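Local coordinates for protein dipeptidase AC. Metallo peptidase. MEROPS family M19 (Rhodobacter sphaeroides, PDB 3LY0) that probably hydrolyses dipeptides as a zinc-dependent metallodipeptidase, and here holds two zinc ions and a phosphinate mimic of L-Ala-D-Ala, at residues A[293-303]-A[338-347]; A[31-42]-A[105-114]. All coordinates share one frame; numbering follows the deposited sequence.

Interaction 1: A[293-303]-A[338-347]; sequences IDRLGEDHVGM and LMRKLCHENW
Helix 338-347 lies across the last strand of the TIM-barrel-like metallodipeptidase fold, 301-303, and the tight turn leading into it, with Asn346 gripping the turn and Trp347 the strand. The axes of strand 301-303 and helix 338-347 pass 6.0 Å apart at 78°, nearly perpendicular. The amide nitrogen of Asn346 serves two carbonyls: ND2 donates to Glu298 O at 2.8 Å, and it also donates to Val301 O, in the amide plane and almost straight at 170°. One NH2 group thus joins a carbonyl inside the type I turn Gly297-His300 to the first one beyond it, and the two bonds fix the rotation of the amide. Water bridges add to this, one joining Asp299 O to Asn346 O, another Asp299 OD1 to Asn346 OD1.

On the more exposed side Lys341, its chain extended beyond CG, carries NZ to 3.1 Å from Asp299 OD1, which it meets from above the carboxylate plane. Glu298 OE1 is a longer salt-bridge partner of the same NZ at 3.8 Å, while the Glu298 side chain crosses that of Leu338 at about a right angle, its CB and CG against CD1.

Further in, Leu342 supplies the apolar wedge: CD2 packs alongside Val301 CB, and CD1 touches Ile293 CD1 at 3.9 Å. Gly302 lets the backbones close in, its CA coming 3.4 Å from Leu342 O in a CA-H...O contact. Beyond it, Trp347 NE1 donates to Met303 O at 3.0 Å, the oxygen lying at the indole edge near the ring plane. Backbone hydrogen bonds join Gly302 to Val261 and Leu263 of strand 260-263, and Met303 to Gly12; a C-terminal helix packs here on a barrel strand, as in the alpha/beta barrel of M19 dipeptidases.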
loop_
_atom_site.group_PDB
_atom_site.type_symbol
_atom_site.label_atom_id
_atom_site.label_comp_id
_atom_site.label_asym_id
_atom_site.label_seq_id
_atom_site.Cartn_x
_atom_site.Cartn_y
_atom_site.Cartn_z
ATOM N N ILE A 293 -15.037 -8.662 -0.069
ATOM C CA ILE A 293 -15.265 -9.789 -0.963
ATOM C C ILE A 293 -16.690 -9.785 -1.499
ATOM O O ILE A 293 -16.928 -10.044 -2.676
ATOM C CB ILE A 293 -14.941 -11.127 -0.275
ATOM C CG1 ILE A 293 -13.435 -11.210 -0.006
ATOM C CG2 ILE A 293 -15.379 -12.302 -1.150
ATOM C CD1 ILE A 293 -13.025 -12.296 0.955
ATOM N N ASP A 294 -17.645 -9.488 -0.627
ATOM C CA ASP A 294 -19.042 -9.483 -1.034
ATOM C C ASP A 294 -19.337 -8.456 -2.125
ATOM O O ASP A 294 -20.086 -8.735 -3.061
ATOM C CB ASP A 294 -19.945 -9.217 0.174
ATOM C CG ASP A 294 -21.409 -9.362 -0.163
ATOM O OD1 ASP A 294 -22.025 -8.359 -0.583
ATOM O OD2 ASP A 294 -21.939 -10.482 -0.019
ATOM N N ARG A 295 -18.760 -7.265 -2.005
ATOM C CA ARG A 295 -19.074 -6.193 -2.939
ATOM C C ARG A 295 -18.140 -6.182 -4.154
ATOM O O ARG A 295 -18.573 -5.937 -5.277
ATOM C CB ARG A 295 -19.058 -4.836 -2.229
ATOM C CG ARG A 295 -19.950 -4.760 -0.974
ATOM C CD ARG A 295 -21.364 -5.295 -1.209
ATOM N NE ARG A 295 -22.126 -5.402 0.039
ATOM C CZ ARG A 295 -22.981 -4.485 0.487
ATOM N NH1 ARG A 295 -23.209 -3.381 -0.211
ATOM N NH2 ARG A 295 -23.619 -4.677 1.635
ATOM N N LEU A 296 -16.857 -6.444 -3.937
ATOM C CA LEU A 296 -15.899 -6.418 -5.043
ATOM C C LEU A 296 -15.860 -7.705 -5.855
ATOM O O LEU A 296 -15.518 -7.690 -7.039
ATOM C CB LEU A 296 -14.498 -6.128 -4.515
ATOM C CG LEU A 296 -14.315 -4.749 -3.902
ATOM C CD1 LEU A 296 -13.002 -4.721 -3.124
ATOM C CD2 LEU A 296 -14.351 -3.678 -5.000
ATOM N N GLY A 297 -16.190 -8.817 -5.209
ATOM C CA GLY A 297 -16.044 -10.124 -5.820
ATOM C C GLY A 297 -14.765 -10.789 -5.356
ATOM O O GLY A 297 -13.802 -10.109 -4.975
ATOM N N GLU A 298 -14.746 -12.116 -5.412
ATOM C CA GLU A 298 -13.632 -12.903 -4.910
ATOM C C GLU A 298 -12.322 -12.661 -5.639
ATOM O O GLU A 298 -11.266 -12.980 -5.112
ATOM C CB GLU A 298 -13.946 -14.402 -4.996
ATOM C CG GLU A 298 -15.004 -14.897 -4.025
ATOM C CD GLU A 298 -15.208 -16.399 -4.120
ATOM O OE1 GLU A 298 -14.685 -17.013 -5.073
ATOM O OE2 GLU A 298 -15.881 -16.961 -3.232
ATOM N N ASP A 299 -12.388 -12.115 -6.850
ATOM C CA ASP A 299 -11.181 -11.925 -7.653
ATOM C C ASP A 299 -10.538 -10.554 -7.458
ATOM O O ASP A 299 -9.511 -10.260 -8.064
ATOM C CB ASP A 299 -11.498 -12.109 -9.141
ATOM C CG ASP A 299 -11.910 -13.526 -9.475
ATOM O OD1 ASP A 299 -11.086 -14.447 -9.288
ATOM O OD2 ASP A 299 -13.056 -13.713 -9.928
ATOM N N HIS A 300 -11.121 -9.718 -6.608
ATOM C CA HIS A 300 -10.718 -8.312 -6.578
ATOM C C HIS A 300 -10.304 -7.805 -5.205
ATOM O O HIS A 300 -10.335 -6.601 -4.947
ATOM C CB HIS A 300 -11.826 -7.439 -7.172
ATOM C CG HIS A 300 -12.225 -7.856 -8.553
ATOM N ND1 HIS A 300 -11.441 -7.605 -9.658
ATOM C CD2 HIS A 300 -13.307 -8.535 -9.005
ATOM C CE1 HIS A 300 -12.027 -8.102 -10.733
ATOM N NE2 HIS A 300 -13.163 -8.667 -10.365
ATOM N N VAL A 301 -9.924 -8.738 -4.337
ATOM C CA VAL A 301 -9.477 -8.431 -2.984
ATOM C C VAL A 301 -8.172 -9.164 -2.688
ATOM O O VAL A 301 -7.989 -10.316 -3.079
ATOM C CB VAL A 301 -10.519 -8.860 -1.938
ATOM C CG1 VAL A 301 -10.049 -8.439 -0.549
ATOM C CG2 VAL A 301 -11.876 -8.266 -2.263
ATOM N N GLY A 302 -7.246 -8.495 -2.015
ATOM C CA GLY A 302 -6.037 -9.154 -1.560
ATOM C C GLY A 302 -5.527 -8.497 -0.300
ATOM O O GLY A 302 -6.286 -7.815 0.394
ATOM N N MET A 303 -4.252 -8.711 0.006
ATOM C CA MET A 303 -3.637 -8.087 1.171
ATOM C C MET A 303 -2.920 -6.810 0.777
ATOM O O MET A 303 -2.302 -6.732 -0.290
ATOM C CB MET A 303 -2.630 -9.033 1.828
ATOM C CG MET A 303 -3.163 -10.429 2.137
ATOM S SD MET A 303 -4.412 -10.537 3.467
ATOM C CE MET A 303 -5.922 -10.712 2.516
ATOM N N LEU A 338 -10.297 -19.770 -2.756
ATOM C CA LEU A 338 -10.461 -18.383 -2.340
ATOM C C LEU A 338 -9.217 -17.912 -1.592
ATOM O O LEU A 338 -8.727 -16.811 -1.837
ATOM C CB LEU A 338 -11.716 -18.202 -1.486
ATOM C CG LEU A 338 -11.913 -16.787 -0.927
ATOM C CD1 LEU A 338 -11.958 -15.750 -2.038
ATOM C CD2 LEU A 338 -13.183 -16.718 -0.088
ATOM N N MET A 339 -8.687 -18.748 -0.701
ATOM C CA MET A 339 -7.459 -18.397 0.009
ATOM C C MET A 339 -6.313 -18.064 -0.961
ATOM O O MET A 339 -5.570 -17.107 -0.754
ATOM C CB MET A 339 -7.024 -19.515 0.957
ATOM C CG MET A 339 -7.947 -19.731 2.140
ATOM S SD MET A 339 -7.963 -18.372 3.341
ATOM C CE MET A 339 -6.225 -18.259 3.779
ATOM N N ARG A 340 -6.147 -18.851 -2.021
ATOM C CA ARG A 340 -5.078 -18.581 -2.975
ATOM C C ARG A 340 -5.286 -17.246 -3.696
ATOM O O ARG A 340 -4.330 -16.491 -3.928
ATOM C CB ARG A 340 -4.936 -19.730 -3.977
ATOM C CG ARG A 340 -4.399 -20.993 -3.322
ATOM C CD ARG A 340 -4.008 -22.036 -4.359
ATOM N NE ARG A 340 -5.167 -22.581 -5.059
ATOM C CZ ARG A 340 -5.885 -23.611 -4.622
ATOM N NH1 ARG A 340 -5.574 -24.207 -3.478
ATOM N NH2 ARG A 340 -6.920 -24.044 -5.325
ATOM N N LYS A 341 -6.537 -16.959 -4.038
ATOM C CA LYS A 341 -6.877 -15.671 -4.645
ATOM C C LYS A 341 -6.508 -14.504 -3.724
ATOM O O LYS A 341 -5.852 -13.547 -4.155
ATOM C CB LYS A 341 -8.364 -15.608 -4.994
ATOM C CG LYS A 341 -8.767 -16.487 -6.170
ATOM C CD LYS A 341 -10.260 -16.389 -6.386
ATOM C CE LYS A 341 -10.718 -17.241 -7.558
ATOM N NZ LYS A 341 -12.149 -16.974 -7.871
ATOM N N LEU A 342 -6.943 -14.587 -2.469
ATOM C CA LEU A 342 -6.734 -13.510 -1.508
ATOM C C LEU A 342 -5.258 -13.356 -1.161
ATOM O O LEU A 342 -4.785 -12.253 -0.886
ATOM C CB LEU A 342 -7.529 -13.777 -0.230
ATOM C CG LEU A 342 -9.040 -13.832 -0.409
ATOM C CD1 LEU A 342 -9.690 -14.247 0.893
ATOM C CD2 LEU A 342 -9.588 -12.477 -0.870
ATOM N N CYS A 343 -4.522 -14.457 -1.178
ATOM C CA CYS A 343 -3.124 -14.430 -0.774
ATOM C C CYS A 343 -2.169 -13.927 -1.854
ATOM O O CYS A 343 -1.212 -13.216 -1.541
ATOM C CB CYS A 343 -2.670 -15.800 -0.243
ATOM S SG CYS A 343 -3.327 -16.193 1.408
ATOM N N HIS A 344 -2.410 -14.298 -3.111
ATOM C CA HIS A 344 -1.547 -13.809 -4.183
ATOM C C HIS A 344 -2.146 -13.786 -5.588
ATOM O O HIS A 344 -1.750 -12.953 -6.401
ATOM C CB HIS A 344 -0.229 -14.595 -4.223
ATOM C CG HIS A 344 -0.405 -16.064 -4.470
ATOM N ND1 HIS A 344 -0.332 -16.998 -3.460
ATOM C CD2 HIS A 344 -0.642 -16.760 -5.610
ATOM C CE1 HIS A 344 -0.519 -18.206 -3.963
ATOM N NE2 HIS A 344 -0.715 -18.090 -5.265
ATOM N N GLU A 345 -3.046 -14.711 -5.909
ATOM C CA GLU A 345 -3.473 -14.822 -7.308
ATOM C C GLU A 345 -4.153 -13.554 -7.813
ATOM O O GLU A 345 -3.968 -13.155 -8.961
ATOM C CB GLU A 345 -4.376 -16.041 -7.538
ATOM C CG GLU A 345 -3.690 -17.382 -7.300
ATOM C CD GLU A 345 -4.621 -18.561 -7.522
ATOM O OE1 GLU A 345 -5.833 -18.340 -7.714
ATOM O OE2 GLU A 345 -4.142 -19.714 -7.482
ATOM N N ASN A 346 -4.941 -12.915 -6.958
ATOM C CA ASN A 346 -5.641 -11.705 -7.374
ATOM C C ASN A 346 -4.676 -10.571 -7.739
ATOM O O ASN A 346 -4.878 -9.889 -8.742
ATOM C CB ASN A 346 -6.649 -11.248 -6.313
ATOM C CG ASN A 346 -7.852 -12.171 -6.221
ATOM O OD1 ASN A 346 -8.066 -13.011 -7.094
ATOM N ND2 ASN A 346 -8.645 -12.019 -5.174
ATOM N N TRP A 347 -3.644 -10.353 -6.927
ATOM C CA TRP A 347 -2.647 -9.350 -7.298
ATOM C C TRP A 347 -2.004 -9.686 -8.630
ATOM O O TRP A 347 -1.812 -8.800 -9.459
ATOM C CB TRP A 347 -1.552 -9.180 -6.244
ATOM C CG TRP A 347 -1.932 -8.181 -5.191
ATOM C CD1 TRP A 347 -2.051 -8.406 -3.845
ATOM C CD2 TRP A 347 -2.272 -6.802 -5.399
ATOM N NE1 TRP A 347 -2.432 -7.253 -3.205
ATOM C CE2 TRP A 347 -2.573 -6.251 -4.134
ATOM C CE3 TRP A 347 -2.347 -5.977 -6.533
ATOM C CZ2 TRP A 347 -2.943 -4.914 -3.967
ATOM C CZ3 TRP A 347 -2.706 -4.645 -6.363
ATOM C CH2 TRP A 347 -3.003 -4.130 -5.087
HETATM O O HOH W 1 -12.464 -18.660 -5.082
HETATM O O HOH W 2 -7.449 -9.817 -9.755
HETATM O O HOH W 3 -7.987 -14.326 -9.395
HETATM O O HOH W 4 -2.756 -10.555 -1.653
#

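Interaction 2: A[31-42]-A[105-114]; sequences WLKGDGTGHLDL and WMERAARGRF
Trp31, near the end of helix 27-32, plugs its indole into the side of helix 89-109 and the turn that follows, making an aromatic cluster with Trp105 and Phe114 on the periphery of the barrel-type fold. CB already points at 105-114 and starts beside the six-membered ring of Trp105, 3.9 Å from CZ3. One bond on, CG still lies near that ring, and CD1 comes closest, 3.6 Å from Trp105 CZ3; the five-membered ring of Trp31 and the six-membered ring of Trp105 form an oblique pair, planes at 61°. NE1 then donates to Met106 O at 3.0 Å, a bent bond of 148° with the oxygen tilted out of the indole plane. CE2 lies under Met106 CB. Over the six-membered ring sits Met106 CE, 3.5 Å from the centroid and nearly on the ring normal, a CH-pi contact accompanied by a more distant Met-aromatic approach of SD; a bend at the end of the methionine chain folds the methyl over the indole. CD2, CE3 and CZ3 all lie beneath this methyl, CZ3 at 3.6 Å from Met106 CE. Leu42 CB lies over the opposite face, off toward one side. At the far end, CZ2 and CH2 of Trp31 point their edge at the face of Phe114 in a T-shaped pair.

Beside this core, Leu32 reaches Ala109 and Ala110, and Met45 of helix 42-48 also touches Trp31. Arg113 closes the outer side: its NE and backbone N both bond to Ala110 O, from opposite faces of that carbonyl, while water 5 links NH2 to Leu32 O. Leu42 CD2 rests over the centre of the guanidinium, 3.6 Å from Arg113 CZ.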
loop_
_atom_site.group_PDB
_atom_site.type_symbol
_atom_site.label_atom_id
_atom_site.label_comp_id
_atom_site.label_asym_id
_atom_site.label_seq_id
_atom_site.Cartn_x
_atom_site.Cartn_y
_atom_site.Cartn_z
ATOM N N TRP A 31 18.245 -5.457 6.840
ATOM C CA TRP A 31 17.663 -6.221 5.739
ATOM C C TRP A 31 18.010 -7.704 5.793
ATOM O O TRP A 31 17.129 -8.551 5.709
ATOM C CB TRP A 31 18.137 -5.600 4.420
ATOM C CG TRP A 31 17.849 -6.343 3.124
ATOM C CD1 TRP A 31 18.731 -6.542 2.101
ATOM C CD2 TRP A 31 16.613 -6.940 2.705
ATOM N NE1 TRP A 31 18.127 -7.230 1.074
ATOM C CE2 TRP A 31 16.824 -7.479 1.418
ATOM C CE3 TRP A 31 15.348 -7.065 3.287
ATOM C CZ2 TRP A 31 15.821 -8.137 0.710
ATOM C CZ3 TRP A 31 14.354 -7.720 2.578
ATOM C CH2 TRP A 31 14.596 -8.255 1.307
ATOM N N LEU A 32 19.295 -8.021 5.923
ATOM C CA LEU A 32 19.712 -9.413 5.799
ATOM C C LEU A 32 19.541 -10.239 7.076
ATOM O O LEU A 32 19.415 -11.454 7.006
ATOM C CB LEU A 32 21.155 -9.492 5.305
ATOM C CG LEU A 32 21.381 -8.841 3.937
ATOM C CD1 LEU A 32 22.844 -8.949 3.568
ATOM C CD2 LEU A 32 20.500 -9.501 2.880
ATOM N N LYS A 33 19.540 -9.576 8.225
ATOM C CA LYS A 33 19.433 -10.278 9.503
ATOM C C LYS A 33 18.191 -9.902 10.304
ATOM O O LYS A 33 17.683 -10.704 11.091
ATOM C CB LYS A 33 20.672 -9.995 10.353
ATOM C CG LYS A 33 21.965 -10.528 9.759
ATOM C CD LYS A 33 23.144 -10.272 10.682
ATOM C CE LYS A 33 24.412 -10.913 10.145
ATOM N NZ LYS A 33 25.579 -10.632 11.031
ATOM N N GLY A 34 17.705 -8.682 10.112
ATOM C CA GLY A 34 16.718 -8.112 11.008
ATOM C C GLY A 34 17.467 -7.423 12.134
ATOM O O GLY A 34 18.610 -7.786 12.430
ATOM N N ASP A 35 16.852 -6.418 12.747
ATOM C CA ASP A 35 17.472 -5.734 13.878
ATOM C C ASP A 35 16.626 -5.839 15.142
ATOM O O ASP A 35 16.849 -5.104 16.100
ATOM C CB ASP A 35 17.794 -4.268 13.550
ATOM C CG ASP A 35 16.551 -3.398 13.392
ATOM O OD1 ASP A 35 15.421 -3.928 13.456
ATOM O OD2 ASP A 35 16.717 -2.175 13.200
ATOM N N GLY A 36 15.660 -6.750 15.133
ATOM C CA GLY A 36 14.808 -6.964 16.290
ATOM C C GLY A 36 13.636 -6.011 16.387
ATOM O O GLY A 36 12.881 -6.048 17.365
ATOM N N THR A 37 13.473 -5.152 15.381
ATOM C CA THR A 37 12.378 -4.189 15.383
ATOM C C THR A 37 11.498 -4.316 14.146
ATOM O O THR A 37 11.835 -5.010 13.186
ATOM C CB THR A 37 12.887 -2.728 15.459
ATOM O OG1 THR A 37 13.407 -2.318 14.186
ATOM C CG2 THR A 37 13.971 -2.582 16.519
ATOM N N GLY A 38 10.363 -3.632 14.179
ATOM C CA GLY A 38 9.530 -3.504 12.998
ATOM C C GLY A 38 8.889 -4.802 12.552
ATOM O O GLY A 38 8.821 -5.779 13.307
ATOM N N HIS A 39 8.417 -4.808 11.311
ATOM C CA HIS A 39 7.569 -5.881 10.814
ATOM C C HIS A 39 8.254 -6.790 9.814
ATOM O O HIS A 39 7.924 -7.972 9.726
ATOM C CB HIS A 39 6.324 -5.306 10.145
ATOM C CG HIS A 39 5.378 -4.640 11.088
ATOM N ND1 HIS A 39 4.516 -3.644 10.687
ATOM C CD2 HIS A 39 5.149 -4.831 12.410
ATOM C CE1 HIS A 39 3.797 -3.247 11.722
ATOM N NE2 HIS A 39 4.160 -3.955 12.780
ATOM N N LEU A 40 9.189 -6.233 9.051
ATOM C CA LEU A 40 9.800 -6.931 7.922
ATOM C C LEU A 40 11.321 -6.989 7.999
ATOM O O LEU A 40 11.970 -6.097 8.560
ATOM C CB LEU A 40 9.418 -6.247 6.599
ATOM C CG LEU A 40 7.973 -6.417 6.125
ATOM C CD1 LEU A 40 7.642 -5.350 5.075
ATOM C CD2 LEU A 40 7.742 -7.806 5.579
ATOM N N ASP A 41 11.869 -8.049 7.407
ATOM C CA ASP A 41 13.271 -8.179 7.024
ATOM C C ASP A 41 13.336 -9.491 6.252
ATOM O O ASP A 41 12.357 -10.235 6.223
ATOM C CB ASP A 41 14.226 -8.159 8.230
ATOM C CG ASP A 41 13.796 -9.094 9.342
ATOM O OD1 ASP A 41 13.773 -10.320 9.105
ATOM O OD2 ASP A 41 13.487 -8.594 10.454
ATOM N N LEU A 42 14.456 -9.771 5.604
ATOM C CA LEU A 42 14.485 -10.938 4.724
ATOM C C LEU A 42 14.219 -12.272 5.459
ATOM O O LEU A 42 13.379 -13.061 5.018
ATOM C CB LEU A 42 15.770 -10.970 3.891
ATOM C CG LEU A 42 15.845 -12.104 2.861
ATOM C CD1 LEU A 42 14.602 -12.147 1.984
ATOM C CD2 LEU A 42 17.101 -11.974 2.021
ATOM N N TRP A 105 19.771 -1.609 -3.862
ATOM C CA TRP A 105 20.769 -2.194 -2.975
ATOM C C TRP A 105 20.283 -3.507 -2.345
ATOM O O TRP A 105 21.045 -4.464 -2.254
ATOM C CB TRP A 105 21.221 -1.206 -1.892
ATOM C CG TRP A 105 22.021 -1.911 -0.868
ATOM C CD1 TRP A 105 23.352 -2.201 -0.930
ATOM C CD2 TRP A 105 21.535 -2.498 0.344
ATOM N NE1 TRP A 105 23.729 -2.913 0.183
ATOM C CE2 TRP A 105 22.632 -3.107 0.981
ATOM C CE3 TRP A 105 20.278 -2.552 0.962
ATOM C CZ2 TRP A 105 22.517 -3.767 2.205
ATOM C CZ3 TRP A 105 20.162 -3.207 2.184
ATOM C CH2 TRP A 105 21.275 -3.809 2.789
ATOM N N MET A 106 19.021 -3.554 -1.910
ATOM C CA MET A 106 18.473 -4.768 -1.299
ATOM C C MET A 106 18.644 -5.975 -2.221
ATOM O O MET A 106 18.965 -7.086 -1.783
ATOM C CB MET A 106 16.982 -4.593 -0.958
ATOM C CG MET A 106 16.684 -3.714 0.246
ATOM S SD MET A 106 14.913 -3.203 0.380
ATOM C CE MET A 106 14.066 -4.813 0.457
ATOM N N GLU A 107 18.408 -5.755 -3.504
ATOM C CA GLU A 107 18.552 -6.803 -4.501
ATOM C C GLU A 107 20.020 -7.201 -4.694
ATOM O O GLU A 107 20.335 -8.388 -4.801
ATOM C CB GLU A 107 17.926 -6.322 -5.807
ATOM C CG GLU A 107 17.957 -7.295 -6.959
ATOM C CD GLU A 107 17.225 -6.725 -8.159
ATOM O OE1 GLU A 107 17.418 -5.519 -8.441
ATOM O OE2 GLU A 107 16.458 -7.455 -8.807
ATOM N N ARG A 108 20.920 -6.228 -4.737
ATOM C CA ARG A 108 22.340 -6.553 -4.844
ATOM C C ARG A 108 22.784 -7.372 -3.645
ATOM O O ARG A 108 23.439 -8.402 -3.794
ATOM C CB ARG A 108 23.187 -5.288 -4.969
ATOM C CG ARG A 108 22.897 -4.522 -6.252
ATOM C CD ARG A 108 23.978 -3.495 -6.592
ATOM N NE ARG A 108 24.193 -2.508 -5.538
ATOM C CZ ARG A 108 23.441 -1.428 -5.362
ATOM N NH1 ARG A 108 22.426 -1.191 -6.188
ATOM N NH2 ARG A 108 23.710 -0.583 -4.378
ATOM N N ALA A 109 22.406 -6.918 -2.455
ATOM C CA ALA A 109 22.876 -7.509 -1.199
ATOM C C ALA A 109 22.326 -8.907 -0.933
ATOM O O ALA A 109 22.959 -9.715 -0.241
ATOM C CB ALA A 109 22.529 -6.587 -0.027
ATOM N N ALA A 110 21.144 -9.194 -1.468
ATOM C CA ALA A 110 20.477 -10.459 -1.181
ATOM C C ALA A 110 20.925 -11.581 -2.111
ATOM O O ALA A 110 20.481 -12.722 -1.967
ATOM C CB ALA A 110 18.965 -10.289 -1.223
ATOM N N ARG A 111 21.802 -11.252 -3.060
ATOM C CA ARG A 111 22.446 -12.265 -3.899
ATOM C C ARG A 111 21.452 -13.232 -4.551
ATOM O O ARG A 111 21.644 -14.452 -4.515
ATOM C CB ARG A 111 23.467 -13.061 -3.076
ATOM C CG ARG A 111 24.914 -12.628 -3.227
ATOM C CD ARG A 111 25.100 -11.140 -3.020
ATOM N NE ARG A 111 26.468 -10.814 -2.624
ATOM C CZ ARG A 111 27.391 -10.308 -3.436
ATOM N NH1 ARG A 111 27.102 -10.059 -4.707
ATOM N NH2 ARG A 111 28.607 -10.048 -2.971
ATOM N N GLY A 112 20.393 -12.688 -5.142
ATOM C CA GLY A 112 19.439 -13.491 -5.884
ATOM C C GLY A 112 18.204 -13.954 -5.127
ATOM O O GLY A 112 17.311 -14.566 -5.715
ATOM N N ARG A 113 18.149 -13.680 -3.826
ATOM C CA ARG A 113 17.012 -14.094 -3.001
ATOM C C ARG A 113 15.873 -13.075 -3.006
ATOM O O ARG A 113 14.791 -13.333 -2.469
ATOM C CB ARG A 113 17.472 -14.346 -1.570
ATOM C CG ARG A 113 18.403 -15.539 -1.435
ATOM C CD ARG A 113 18.784 -15.751 0.009
ATOM N NE ARG A 113 19.655 -14.690 0.496
ATOM C CZ ARG A 113 19.759 -14.345 1.775
ATOM N NH1 ARG A 113 19.034 -14.975 2.690
ATOM N NH2 ARG A 113 20.578 -13.368 2.138
ATOM N N PHE A 114 16.132 -11.924 -3.619
ATOM C CA PHE A 114 15.142 -10.858 -3.739
ATOM C C PHE A 114 15.321 -10.260 -5.118
ATOM O O PHE A 114 16.450 -10.083 -5.572
ATOM C CB PHE A 114 15.388 -9.791 -2.674
ATOM C CG PHE A 114 14.501 -8.565 -2.803
ATOM C CD1 PHE A 114 13.143 -8.639 -2.525
ATOM C CD2 PHE A 114 15.033 -7.345 -3.178
ATOM C CE1 PHE A 114 12.325 -7.513 -2.619
ATOM C CE2 PHE A 114 14.221 -6.209 -3.274
ATOM C CZ PHE A 114 12.868 -6.301 -2.998
HETATM O O HOH W 5 19.932 -13.220 5.226
#

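Overall arrangement
The two contacts pack separate parts of one domain: their centres lie 27 Å apart, their nearest atoms about 11 Å apart, and interaction 2 closes along the chain before interaction 1 opens. Interaction 1 joins a late strand to the C-terminal helix 336-354, interaction 2 two early peripheral helices and their loops. Neither touches the inhibitor. In interaction 1 the side chain of Trp347 comes within about 7 Å of that of the zinc ligand His13, and about 12 Å from a zinc ion. In interaction 2 Met106 lies about 11 Å, side chain to side chain, from Asp15, another zinc ligand, and about 14 Å from a zinc ion.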